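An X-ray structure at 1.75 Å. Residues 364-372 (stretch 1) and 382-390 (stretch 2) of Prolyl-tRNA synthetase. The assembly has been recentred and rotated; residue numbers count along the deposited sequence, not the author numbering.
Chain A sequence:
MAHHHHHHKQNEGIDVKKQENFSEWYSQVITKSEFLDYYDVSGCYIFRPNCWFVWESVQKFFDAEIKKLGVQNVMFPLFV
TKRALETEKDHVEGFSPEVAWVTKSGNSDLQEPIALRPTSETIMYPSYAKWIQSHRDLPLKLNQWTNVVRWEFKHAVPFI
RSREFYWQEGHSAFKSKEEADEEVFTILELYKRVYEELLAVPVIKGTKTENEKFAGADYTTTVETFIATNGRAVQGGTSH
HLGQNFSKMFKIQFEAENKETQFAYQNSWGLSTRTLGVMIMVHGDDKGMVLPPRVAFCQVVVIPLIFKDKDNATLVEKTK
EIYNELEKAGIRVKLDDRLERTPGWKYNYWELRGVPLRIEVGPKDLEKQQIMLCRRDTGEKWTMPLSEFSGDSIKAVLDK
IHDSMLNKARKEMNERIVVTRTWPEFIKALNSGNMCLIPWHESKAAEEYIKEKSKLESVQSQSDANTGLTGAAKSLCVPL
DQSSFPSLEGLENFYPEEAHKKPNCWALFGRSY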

ATOM      1  N   LYS A 364     -21.120 -29.777  29.648  1.00 78.24           N
ATOM      2  CA  LYS A 364     -21.069 -29.604  31.096  1.00 79.52           C
ATOM      3  C   LYS A 364     -21.090 -28.127  31.472  1.00 79.40           C
ATOM      4  O   LYS A 364     -21.802 -27.727  32.401  1.00 83.01           O
ATOM      5  CB  LYS A 364     -19.827 -30.292  31.663  1.00 75.23           C
ATOM      6  N   ASP A 365     -20.339 -27.296  30.743  1.00 75.42           N
ATOM      7  CA  ASP A 365     -20.314 -25.871  31.053  1.00 71.15           C
ATOM      8  C   ASP A 365     -21.636 -25.192  30.726  1.00 65.93           C
ATOM      9  O   ASP A 365     -22.029 -24.246  31.418  1.00 66.28           O
ATOM     10  CB  ASP A 365     -19.170 -25.182  30.305  1.00 68.44           C
ATOM     11  CG  ASP A 365     -17.843 -25.340  31.013  1.00 77.17           C
ATOM     12  OD1 ASP A 365     -16.859 -25.751  30.358  1.00 81.99           O
ATOM     13  OD2 ASP A 365     -17.792 -25.072  32.235  1.00 77.69           O
ATOM     14  N   LEU A 366     -22.326 -25.640  29.674  1.00 66.58           N
ATOM     15  CA  LEU A 366     -23.618 -25.050  29.340  1.00 67.85           C
ATOM     16  C   LEU A 366     -24.653 -25.332  30.421  1.00 74.59           C
ATOM     17  O   LEU A 366     -25.544 -24.508  30.653  1.00 74.03           O
ATOM     18  CB  LEU A 366     -24.106 -25.572  27.988  1.00 72.85           C
ATOM     19  N   GLU A 367     -24.544 -26.481  31.093  1.00 78.97           N
ATOM     20  CA  GLU A 367     -25.477 -26.807  32.165  1.00 80.73           C
ATOM     21  C   GLU A 367     -25.330 -25.855  33.345  1.00 83.91           C
ATOM     22  O   GLU A 367     -26.302 -25.615  34.070  1.00 86.59           O
ATOM     23  CB  GLU A 367     -25.270 -28.253  32.616  1.00 78.98           C
ATOM     24  N   LYS A 368     -24.133 -25.304  33.554  1.00 80.06           N
ATOM     25  CA  LYS A 368     -23.886 -24.342  34.619  1.00 77.31           C
ATOM     26  C   LYS A 368     -23.922 -22.901  34.116  1.00 71.50           C
ATOM     27  O   LYS A 368     -23.446 -21.997  34.811  1.00 70.50           O
ATOM     28  CB  LYS A 368     -22.551 -24.641  35.301  1.00 72.44           C
ATOM     29  N   GLN A 369     -24.475 -22.677  32.920  1.00 70.81           N
ATOM     30  CA  GLN A 369     -24.660 -21.340  32.355  1.00 69.02           C
ATOM     31  C   GLN A 369     -23.341 -20.571  32.288  1.00 68.23           C
ATOM     32  O   GLN A 369     -23.235 -19.438  32.759  1.00 64.91           O
ATOM     33  CB  GLN A 369     -25.706 -20.550  33.145  1.00 72.21           C
ATOM     34  N   GLN A 370     -22.329 -21.193  31.686  1.00 63.73           N
ATOM     35  CA  GLN A 370     -21.003 -20.587  31.639  1.00 60.71           C
ATOM     36  C   GLN A 370     -20.231 -21.112  30.437  1.00 63.95           C
ATOM     37  O   GLN A 370     -20.633 -22.073  29.775  1.00 62.39           O
ATOM     38  CB  GLN A 370     -20.220 -20.866  32.924  1.00 61.16           C
ATOM     39  CG  GLN A 370     -19.741 -22.304  33.032  1.00 62.38           C
ATOM     40  CD  GLN A 370     -19.195 -22.640  34.401  1.00 63.07           C
ATOM     41  OE1 GLN A 370     -19.449 -21.930  35.375  1.00 64.81           O
ATOM     42  NE2 GLN A 370     -18.438 -23.727  34.484  1.00 65.37           N
ATOM     43  N   ILE A 371     -19.096 -20.467  30.170  1.00 55.74           N
ATOM     44  CA  ILE A 371     -18.184 -20.864  29.110  1.00 53.56           C
ATOM     45  C   ILE A 371     -16.771 -20.890  29.673  1.00 53.55           C
ATOM     46  O   ILE A 371     -16.485 -20.329  30.732  1.00 52.13           O
ATOM     47  CB  ILE A 371     -18.253 -19.924  27.889  1.00 55.62           C
ATOM     48  CG1 ILE A 371     -18.062 -18.472  28.326  1.00 50.27           C
ATOM     49  CG2 ILE A 371     -19.568 -20.103  27.155  1.00 57.61           C
ATOM     50  CD1 ILE A 371     -17.906 -17.502  27.178  1.00 56.22           C
ATOM     51  N   MET A 372     -15.879 -21.546  28.938  1.00 53.15           N
ATOM     52  CA  MET A 372     -14.484 -21.695  29.330  1.00 50.84           C
ATOM     53  C   MET A 372     -13.619 -20.823  28.431  1.00 46.18           C
ATOM     54  O   MET A 372     -13.773 -20.844  27.207  1.00 45.26           O
ATOM     55  CB  MET A 372     -14.047 -23.160  29.237  1.00 49.98           C
ATOM     56  CG  MET A 372     -12.568 -23.392  29.505  1.00 57.86           C
ATOM     57  SD  MET A 372     -12.138 -23.254  31.249  1.00 65.43           S
ATOM     58  CE  MET A 372     -13.075 -24.618  31.936  1.00 68.95           C
ATOM     59  N   TRP A 382     -10.074 -20.292  32.579  1.00 47.74           N
ATOM     60  CA  TRP A 382     -11.024 -19.869  33.602  1.00 47.30           C
ATOM     61  C   TRP A 382     -12.419 -19.839  32.995  1.00 48.40           C
ATOM     62  O   TRP A 382     -12.581 -19.745  31.776  1.00 48.37           O
ATOM     63  CB  TRP A 382     -10.643 -18.502  34.196  1.00 46.32           C
ATOM     64  CG  TRP A 382     -10.904 -17.300  33.317  1.00 48.93           C
ATOM     65  CD1 TRP A 382     -11.902 -16.378  33.472  1.00 49.47           C
ATOM     66  CD2 TRP A 382     -10.140 -16.873  32.175  1.00 46.93           C
ATOM     67  NE1 TRP A 382     -11.816 -15.417  32.493  1.00 43.47           N
ATOM     68  CE2 TRP A 382     -10.747 -15.697  31.683  1.00 43.77           C
ATOM     69  CE3 TRP A 382      -9.014 -17.376  31.514  1.00 42.63           C
ATOM     70  CZ2 TRP A 382     -10.262 -15.014  30.568  1.00 40.23           C
ATOM     71  CZ3 TRP A 382      -8.538 -16.699  30.402  1.00 38.63           C
ATOM     72  CH2 TRP A 382      -9.161 -15.531  29.941  1.00 37.67           C
ATOM     73  N   THR A 383     -13.431 -19.938  33.854  1.00 50.85           N
ATOM     74  CA  THR A 383     -14.806 -19.895  33.385  1.00 52.22           C
ATOM     75  C   THR A 383     -15.390 -18.495  33.536  1.00 58.28           C
ATOM     76  O   THR A 383     -15.052 -17.755  34.463  1.00 60.40           O
ATOM     77  CB  THR A 383     -15.684 -20.901  34.130  1.00 55.35           C
ATOM     78  OG1 THR A 383     -15.740 -20.558  35.519  1.00 58.95           O
ATOM     79  CG2 THR A 383     -15.129 -22.309  33.977  1.00 56.63           C
ATOM     80  N   MET A 384     -16.268 -18.137  32.600  1.00 51.89           N
ATOM     81  CA  MET A 384     -17.028 -16.899  32.633  1.00 52.05           C
ATOM     82  C   MET A 384     -18.516 -17.222  32.625  1.00 57.69           C
ATOM     83  O   MET A 384     -18.980 -17.947  31.734  1.00 58.68           O
ATOM     84  CB  MET A 384     -16.687 -15.999  31.428  1.00 50.17           C
ATOM     85  CG  MET A 384     -17.613 -14.798  31.256  1.00 49.77           C
ATOM     86  SD  MET A 384     -17.184 -13.760  29.837  1.00 50.51           S
ATOM     87  CE  MET A 384     -15.586 -13.129  30.347  1.00 49.21           C
ATOM     88  N   PRO A 385     -19.289 -16.726  33.587  1.00 56.66           N
ATOM     89  CA  PRO A 385     -20.745 -16.900  33.512  1.00 59.16           C
ATOM     90  C   PRO A 385     -21.295 -16.185  32.289  1.00 59.67           C
ATOM     91  O   PRO A 385     -20.853 -15.087  31.940  1.00 56.01           O
ATOM     92  CB  PRO A 385     -21.255 -16.267  34.811  1.00 61.19           C
ATOM     93  CG  PRO A 385     -20.056 -16.154  35.701  1.00 60.21           C
ATOM     94  CD  PRO A 385     -18.881 -15.972  34.783  1.00 56.91           C
ATOM     95  N   LEU A 386     -22.259 -16.827  31.623  1.00 60.70           N
ATOM     96  CA  LEU A 386     -22.880 -16.198  30.460  1.00 58.66           C
ATOM     97  C   LEU A 386     -23.564 -14.892  30.832  1.00 59.31           C
ATOM     98  O   LEU A 386     -23.711 -14.005  29.984  1.00 64.02           O
ATOM     99  CB  LEU A 386     -23.878 -17.156  29.812  1.00 62.62           C
ATOM    100  CG  LEU A 386     -23.275 -18.411  29.185  1.00 61.37           C
ATOM    101  CD1 LEU A 386     -24.366 -19.400  28.813  1.00 64.53           C
ATOM    102  CD2 LEU A 386     -22.452 -18.042  27.971  1.00 64.14           C
ATOM    103  N   SER A 387     -23.981 -14.747  32.091  1.00 61.49           N
ATOM    104  CA  SER A 387     -24.548 -13.484  32.540  1.00 62.20           C
ATOM    105  C   SER A 387     -23.533 -12.351  32.486  1.00 68.00           C
ATOM    106  O   SER A 387     -23.927 -11.182  32.438  1.00 64.14           O
ATOM    107  CB  SER A 387     -25.100 -13.625  33.961  1.00 65.18           C
ATOM    108  OG  SER A 387     -24.070 -13.893  34.897  1.00 64.67           O
ATOM    109  N   GLU A 388     -22.240 -12.671  32.490  1.00 63.05           N
ATOM    110  CA  GLU A 388     -21.186 -11.675  32.402  1.00 59.89           C
ATOM    111  C   GLU A 388     -20.492 -11.672  31.050  1.00 58.09           C
ATOM    112  O   GLU A 388     -19.530 -10.922  30.865  1.00 55.53           O
ATOM    113  CB  GLU A 388     -20.160 -11.897  33.517  1.00 59.20           C
ATOM    114  CG  GLU A 388     -20.797 -11.995  34.890  1.00 64.14           C
ATOM    115  CD  GLU A 388     -19.788 -11.952  36.017  1.00 71.27           C
ATOM    116  OE1 GLU A 388     -18.600 -12.260  35.774  1.00 72.88           O
ATOM    117  OE2 GLU A 388     -20.186 -11.603  37.149  1.00 76.58           O
ATOM    118  N   PHE A 389     -20.956 -12.485  30.105  1.00 55.96           N
ATOM    119  CA  PHE A 389     -20.415 -12.479  28.756  1.00 49.87           C
ATOM    120  C   PHE A 389     -21.020 -11.342  27.950  1.00 51.00           C
ATOM    121  O   PHE A 389     -22.233 -11.126  27.974  1.00 51.24           O
ATOM    122  CB  PHE A 389     -20.696 -13.812  28.061  1.00 52.46           C
ATOM    123  CG  PHE A 389     -20.471 -13.778  26.573  1.00 52.33           C
ATOM    124  CD1 PHE A 389     -19.203 -13.977  26.045  1.00 48.05           C
ATOM    125  CD2 PHE A 389     -21.529 -13.554  25.700  1.00 52.95           C
ATOM    126  CE1 PHE A 389     -18.991 -13.944  24.677  1.00 48.00           C
ATOM    127  CE2 PHE A 389     -21.321 -13.516  24.331  1.00 48.40           C
ATOM    128  CZ  PHE A 389     -20.053 -13.714  23.819  1.00 47.28           C
ATOM    129  N   SER A 390     -20.171 -10.631  27.212  1.00 53.79           N
ATOM    130  CA  SER A 390     -20.613  -9.560  26.326  1.00 46.01           C
ATOM    131  C   SER A 390     -19.424  -9.125  25.484  1.00 46.21           C
ATOM    132  O   SER A 390     -18.285  -9.531  25.729  1.00 43.88           O
ATOM    133  CB  SER A 390     -21.181  -8.366  27.099  1.00 54.37           C
ATOM    134  OG  SER A 390     -20.144  -7.638  27.737  1.00 51.74           O
TER
HETATM  135  O   HOH W   1     -24.593 -17.331  34.062  1.00 52.06           O

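The most unusual feature of this contact is the carbonyl of Gln369, which works just outside the strand pairing. Gln369 has a left-handed backbone, with phi/psi of 56/52°. Gln369 O accepts a hydrogen bond from Leu386 N at 3.0 Å, nearly straight at 172°. The same Gln369 O also accepts a hydrogen bond from the O of water 1, at 2.8 Å. Water 1 in turn accepts a weak hydrogen bond from Ser387 N, 3.3 Å from the water O. One carbonyl thus holds the Leu386 amide directly and reaches the next amide, Ser387 N, through a water whose bond to it is weak.

Beyond this point the two stretches pair as antiparallel strands, 370-372 against 382-385. Ile371 and Met384 form the hydrogen-bonded pair. Ile371 N donates to Met384 O at 3.0 Å, and Met384 N donates to Ile371 O at 2.9 Å. Ile371 O also receives a CA-H...O contact from Thr383 CA at 3.2 Å. Gln370 with Pro385 and Met372 with Thr383 are non-hydrogen-bonded pairs. Proline suits its position, since it has no amide hydrogen to offer and the pairing there requires none.

Ile371 and Met384 share one face of the sheet. Ile371 is buried and has the largest area covered by the other stretch, 95 Å². With chi1 p and chi2 t, the two branches of Ile371 end apart. Ile371 CG2 lies 3.6 Å from Leu386 CD2, Ile371 CD1 lies 3.9 Å from Phe389 CD1, and Ile371 CG1 lies 4.2 Å from Met384 CB. Ile371 CD1 approaches the Phe389 ring obliquely. Apolar side chains suit this spot, as they bring no polar group that would need a partner. The end of the Met384 side chain leads away from stretch 1, so its contact with Ile371 is made near the backbone.

Gln370, Met372, Thr383 and Pro385 point to the other face. Thr383 is exposed, yet stretch 1 covers 68 Å² of it. Its methyl meets two long side chains: Thr383 CG2 is 3.6 Å from Gln370 NE2 and 3.7 Å from Met372 CE. Met372, with chi1 t and chi2 p, places its SD 3.6 Å from Trp382 O, and chi3, also p, sets where the CE methyl lies near Thr383.

Gln370 reaches back to the helix. Gln370 NE2 donates a hydrogen bond to Asp365 OD2 at 2.7 Å, and Gln370 N donates to Asp365 O at 3.1 Å. The side-chain amide of Gln370 suits this place because it can donate to the carboxylate while lying against the threonine methyl. In all, 483 Å² is buried between the stretches, counting both sides.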